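Local structure of protein LigF (Sphingobium sp. SYK-6, 4XT0) at residues L178-L188 against K222-I233. The protein cleaves beta-aryl ether bonds in lignin stereospecifically, as a glutathione-binding beta-etherase of the GST superfamily. Sequence-based numbering, arbitrary orientation.
Sequences LEETLSKQDYL and KTPGLCAWLDRI
Leu182 lies over one face of the Trp229 indole, its CD1 3.6 Å from the centroid of the five-membered ring in a CH-pi contact; Ile233 CD1 covers the opposite face, and Asp186 O sits in plane at the edge. The Arg232 guanidinium is layered between Ala228 O on one face and the Asp186 carboxylate on the other, the planes 20° apart, so OD1, 3.4 Å from NH2, pairs by charge alone. A bend at chi3 (-52°) brings NH1 to Asp186 O in a weak bond of 2.8 Å and to a water within hydrogen-bonding distance of Leu182 O and Gly225 O, while Arg232 CD lies over the Tyr187 ring. The Glu179 carboxylate accepts two backbone N-H groups in the first turn of helix 224-235: OE2 takes Gly225 N (2.8 Å) through its syn lone pair, and OE1 takes Leu226 N (2.7 Å). A glutamine in its place would probably turn its NH2 towards one of these amides, leaving that N-H without its acceptor. Gly225 lets the backbones close to 4.0 Å between its CA and that of Ser183. In the all-helical GST C-terminal domain, residues 178-182, ending helix 161-182, cross residues 224-233 at 74°, beside helices 93-121 and 195-204, whose Asp197 binds Trp229 NE1.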
loop_
_atom_site.group_PDB
_atom_site.type_symbol
_atom_site.label_atom_id
_atom_site.label_comp_id
_atom_site.label_asym_id
_atom_site.label_seq_id
_atom_site.Cartn_x
_atom_site.Cartn_y
_atom_site.Cartn_z
ATOM N N LEU A 178 12.042 11.550 -4.387
ATOM C CA LEU A 178 12.437 12.028 -3.074
ATOM C C LEU A 178 13.218 13.319 -3.192
ATOM O O LEU A 178 13.014 14.249 -2.408
ATOM C CB LEU A 178 13.267 10.966 -2.334
ATOM C CG LEU A 178 12.479 9.768 -1.798
ATOM C CD1 LEU A 178 13.425 8.634 -1.414
ATOM C CD2 LEU A 178 11.624 10.164 -0.595
ATOM N N GLU A 179 14.107 13.374 -4.182
ATOM C CA GLU A 179 14.950 14.536 -4.381
ATOM C C GLU A 179 14.121 15.728 -4.815
ATOM O O GLU A 179 14.390 16.855 -4.422
ATOM C CB GLU A 179 16.025 14.255 -5.426
ATOM C CG GLU A 179 16.958 15.424 -5.644
ATOM C CD GLU A 179 17.831 15.666 -4.438
ATOM O OE1 GLU A 179 17.910 14.756 -3.581
ATOM O OE2 GLU A 179 18.438 16.756 -4.339
ATOM N N GLU A 180 13.117 15.460 -5.640
ATOM C CA GLU A 180 12.171 16.473 -6.084
ATOM C C GLU A 180 11.611 17.279 -4.903
ATOM O O GLU A 180 11.399 18.482 -5.013
ATOM C CB GLU A 180 11.044 15.797 -6.866
ATOM C CG GLU A 180 9.965 16.703 -7.399
ATOM C CD GLU A 180 8.919 15.929 -8.192
ATOM O OE1 GLU A 180 9.270 14.886 -8.789
ATOM O OE2 GLU A 180 7.746 16.361 -8.216
ATOM N N THR A 181 11.403 16.625 -3.764
ATOM C CA THR A 181 10.825 17.313 -2.611
ATOM C C THR A 181 11.919 17.771 -1.641
ATOM O O THR A 181 11.928 18.927 -1.195
ATOM C CB THR A 181 9.805 16.415 -1.869
ATOM O OG1 THR A 181 8.663 16.187 -2.708
ATOM C CG2 THR A 181 9.360 17.057 -0.559
ATOM N N LEU A 182 12.863 16.883 -1.351
ATOM C CA LEU A 182 13.879 17.149 -0.323
ATOM C C LEU A 182 14.934 18.160 -0.760
ATOM O O LEU A 182 15.671 18.693 0.067
ATOM C CB LEU A 182 14.550 15.837 0.105
ATOM C CG LEU A 182 13.557 14.921 0.831
ATOM C CD1 LEU A 182 14.122 13.510 1.032
ATOM C CD2 LEU A 182 13.163 15.539 2.170
ATOM N N SER A 183 14.988 18.434 -2.057
ATOM C CA SER A 183 15.831 19.500 -2.572
ATOM C C SER A 183 15.215 20.872 -2.300
ATOM O O SER A 183 15.828 21.888 -2.596
ATOM C CB SER A 183 16.061 19.331 -4.077
ATOM O OG SER A 183 14.853 19.550 -4.802
ATOM N N LYS A 184 14.010 20.902 -1.738
ATOM C CA LYS A 184 13.305 22.166 -1.528
ATOM C C LYS A 184 12.873 22.393 -0.082
ATOM O O LYS A 184 12.499 23.499 0.285
ATOM C CB LYS A 184 12.080 22.237 -2.446
ATOM C CG LYS A 184 12.436 22.388 -3.907
ATOM C CD LYS A 184 11.404 21.745 -4.813
ATOM C CE LYS A 184 11.919 21.694 -6.248
ATOM N NZ LYS A 184 11.177 20.714 -7.090
ATOM N N GLN A 185 12.903 21.348 0.736
ATOM C CA GLN A 185 12.462 21.471 2.123
ATOM C C GLN A 185 13.115 20.380 2.969
ATOM O O GLN A 185 13.649 19.421 2.416
ATOM C CB GLN A 185 10.922 21.403 2.218
ATOM C CG GLN A 185 10.289 20.127 1.679
ATOM C CD GLN A 185 8.765 20.209 1.608
ATOM O OE1 GLN A 185 8.212 21.135 1.021
ATOM N NE2 GLN A 185 8.085 19.228 2.197
ATOM N N ASP A 186 13.073 20.533 4.294
ATOM C CA ASP A 186 13.843 19.684 5.209
ATOM C C ASP A 186 13.234 18.300 5.411
ATOM O O ASP A 186 13.953 17.335 5.654
ATOM C CB ASP A 186 13.998 20.348 6.581
ATOM C CG ASP A 186 15.033 21.475 6.591
ATOM O OD1 ASP A 186 15.769 21.644 5.592
ATOM O OD2 ASP A 186 15.102 22.193 7.616
ATOM N N TYR A 187 11.914 18.206 5.325
ATOM C CA TYR A 187 11.232 16.937 5.568
ATOM C C TYR A 187 10.164 16.724 4.511
ATOM O O TYR A 187 9.787 17.664 3.817
ATOM C CB TYR A 187 10.621 16.909 6.979
ATOM C CG TYR A 187 11.652 16.949 8.101
ATOM C CD1 TYR A 187 12.390 15.817 8.428
ATOM C CD2 TYR A 187 11.872 18.106 8.839
ATOM C CE1 TYR A 187 13.320 15.834 9.444
ATOM C CE2 TYR A 187 12.818 18.132 9.872
ATOM C CZ TYR A 187 13.532 16.988 10.169
ATOM O OH TYR A 187 14.473 16.978 11.182
ATOM N N LEU A 188 9.647 15.502 4.392
ATOM C CA LEU A 188 8.785 15.197 3.250
ATOM C C LEU A 188 7.468 16.001 3.270
ATOM O O LEU A 188 7.013 16.451 2.219
ATOM C CB LEU A 188 8.517 13.693 3.172
ATOM C CG LEU A 188 9.781 12.920 2.770
ATOM C CD1 LEU A 188 9.605 11.415 2.937
ATOM C CD2 LEU A 188 10.206 13.261 1.340
ATOM N N LYS A 222 24.258 14.082 -7.338
ATOM C CA LYS A 222 22.970 13.818 -7.973
ATOM C C LYS A 222 21.774 14.090 -7.069
ATOM O O LYS A 222 20.724 14.549 -7.530
ATOM C CB LYS A 222 22.916 12.370 -8.467
ATOM C CG LYS A 222 23.810 12.105 -9.682
ATOM C CD LYS A 222 23.343 10.880 -10.453
ATOM C CE LYS A 222 24.102 10.712 -11.763
ATOM N NZ LYS A 222 23.550 9.594 -12.585
ATOM N N THR A 223 21.921 13.790 -5.785
ATOM C CA THR A 223 20.816 13.951 -4.852
ATOM C C THR A 223 21.253 14.600 -3.543
ATOM O O THR A 223 21.197 13.960 -2.494
ATOM C CB THR A 223 20.159 12.594 -4.523
ATOM O OG1 THR A 223 21.132 11.720 -3.942
ATOM C CG2 THR A 223 19.594 11.949 -5.771
ATOM N N PRO A 224 21.688 15.874 -3.600
ATOM C CA PRO A 224 22.081 16.589 -2.380
ATOM C C PRO A 224 20.934 16.741 -1.384
ATOM O O PRO A 224 21.168 16.668 -0.181
ATOM C CB PRO A 224 22.524 17.963 -2.904
ATOM C CG PRO A 224 21.779 18.128 -4.176
ATOM C CD PRO A 224 21.750 16.749 -4.783
ATOM N N GLY A 225 19.717 16.949 -1.879
ATOM C CA GLY A 225 18.559 17.065 -1.016
ATOM C C GLY A 225 18.340 15.795 -0.215
ATOM O O GLY A 225 18.207 15.827 1.009
ATOM N N LEU A 226 18.292 14.671 -0.916
ATOM C CA LEU A 226 18.122 13.369 -0.283
ATOM C C LEU A 226 19.221 13.108 0.768
ATOM O O LEU A 226 18.934 12.678 1.894
ATOM C CB LEU A 226 18.120 12.274 -1.361
ATOM C CG LEU A 226 18.014 10.814 -0.929
ATOM C CD1 LEU A 226 16.782 10.614 -0.100
ATOM C CD2 LEU A 226 17.977 9.907 -2.152
ATOM N N CYS A 227 20.470 13.386 0.398
ATOM C CA CYS A 227 21.599 13.192 1.310
ATOM C C CYS A 227 21.545 14.069 2.564
ATOM O O CYS A 227 21.893 13.611 3.651
ATOM C CB CYS A 227 22.921 13.438 0.585
ATOM S SG CYS A 227 23.320 12.194 -0.659
ATOM N N ALA A 228 21.133 15.328 2.429
ATOM C CA ALA A 228 21.036 16.202 3.603
ATOM C C ALA A 228 19.933 15.712 4.548
ATOM O O ALA A 228 20.078 15.761 5.769
ATOM C CB ALA A 228 20.785 17.649 3.186
ATOM N N TRP A 229 18.838 15.234 3.966
ATOM C CA TRP A 229 17.730 14.652 4.721
ATOM C C TRP A 229 18.181 13.386 5.467
ATOM O O TRP A 229 17.905 13.228 6.661
ATOM C CB TRP A 229 16.569 14.372 3.760
ATOM C CG TRP A 229 15.392 13.559 4.263
ATOM C CD1 TRP A 229 14.310 14.017 4.974
ATOM C CD2 TRP A 229 15.143 12.166 4.003
ATOM N NE1 TRP A 229 13.423 12.986 5.192
ATOM C CE2 TRP A 229 13.901 11.851 4.608
ATOM C CE3 TRP A 229 15.848 11.164 3.328
ATOM C CZ2 TRP A 229 13.360 10.556 4.564
ATOM C CZ3 TRP A 229 15.298 9.881 3.279
ATOM C CH2 TRP A 229 14.064 9.594 3.893
ATOM N N LEU A 230 18.899 12.501 4.775
ATOM C CA LEU A 230 19.459 11.311 5.422
ATOM C C LEU A 230 20.357 11.673 6.613
ATOM O O LEU A 230 20.264 11.057 7.676
ATOM C CB LEU A 230 20.252 10.473 4.417
ATOM C CG LEU A 230 19.473 9.608 3.420
ATOM C CD1 LEU A 230 20.430 9.043 2.363
ATOM C CD2 LEU A 230 18.723 8.468 4.128
ATOM N N ASP A 231 21.222 12.669 6.422
ATOM C CA ASP A 231 22.090 13.177 7.485
ATOM C C ASP A 231 21.291 13.754 8.650
ATOM O O ASP A 231 21.596 13.498 9.813
ATOM C CB ASP A 231 23.021 14.254 6.939
ATOM C CG ASP A 231 24.173 13.681 6.126
ATOM O OD1 ASP A 231 24.306 12.440 6.046
ATOM O OD2 ASP A 231 24.950 14.480 5.573
ATOM N N ARG A 232 20.280 14.551 8.306
ATOM C CA ARG A 232 19.390 15.213 9.252
ATOM C C ARG A 232 18.712 14.196 10.186
ATOM O O ARG A 232 18.732 14.329 11.414
ATOM C CB ARG A 232 18.353 16.026 8.446
ATOM C CG ARG A 232 17.248 16.731 9.203
ATOM C CD ARG A 232 16.445 17.665 8.255
ATOM N NE ARG A 232 17.336 18.566 7.516
ATOM C CZ ARG A 232 17.474 18.582 6.189
ATOM N NH1 ARG A 232 16.747 17.778 5.422
ATOM N NH2 ARG A 232 18.330 19.426 5.622
ATOM N N ILE A 233 18.126 13.163 9.604
ATOM C CA ILE A 233 17.427 12.172 10.408
ATOM C C ILE A 233 18.428 11.383 11.254
ATOM O O ILE A 233 18.186 11.121 12.435
ATOM C CB ILE A 233 16.592 11.239 9.519
ATOM C CG1 ILE A 233 15.545 12.075 8.782
ATOM C CG2 ILE A 233 15.928 10.161 10.350
ATOM C CD1 ILE A 233 14.717 11.294 7.821
HETATM O O HOH W 1 16.762 18.032 2.390
#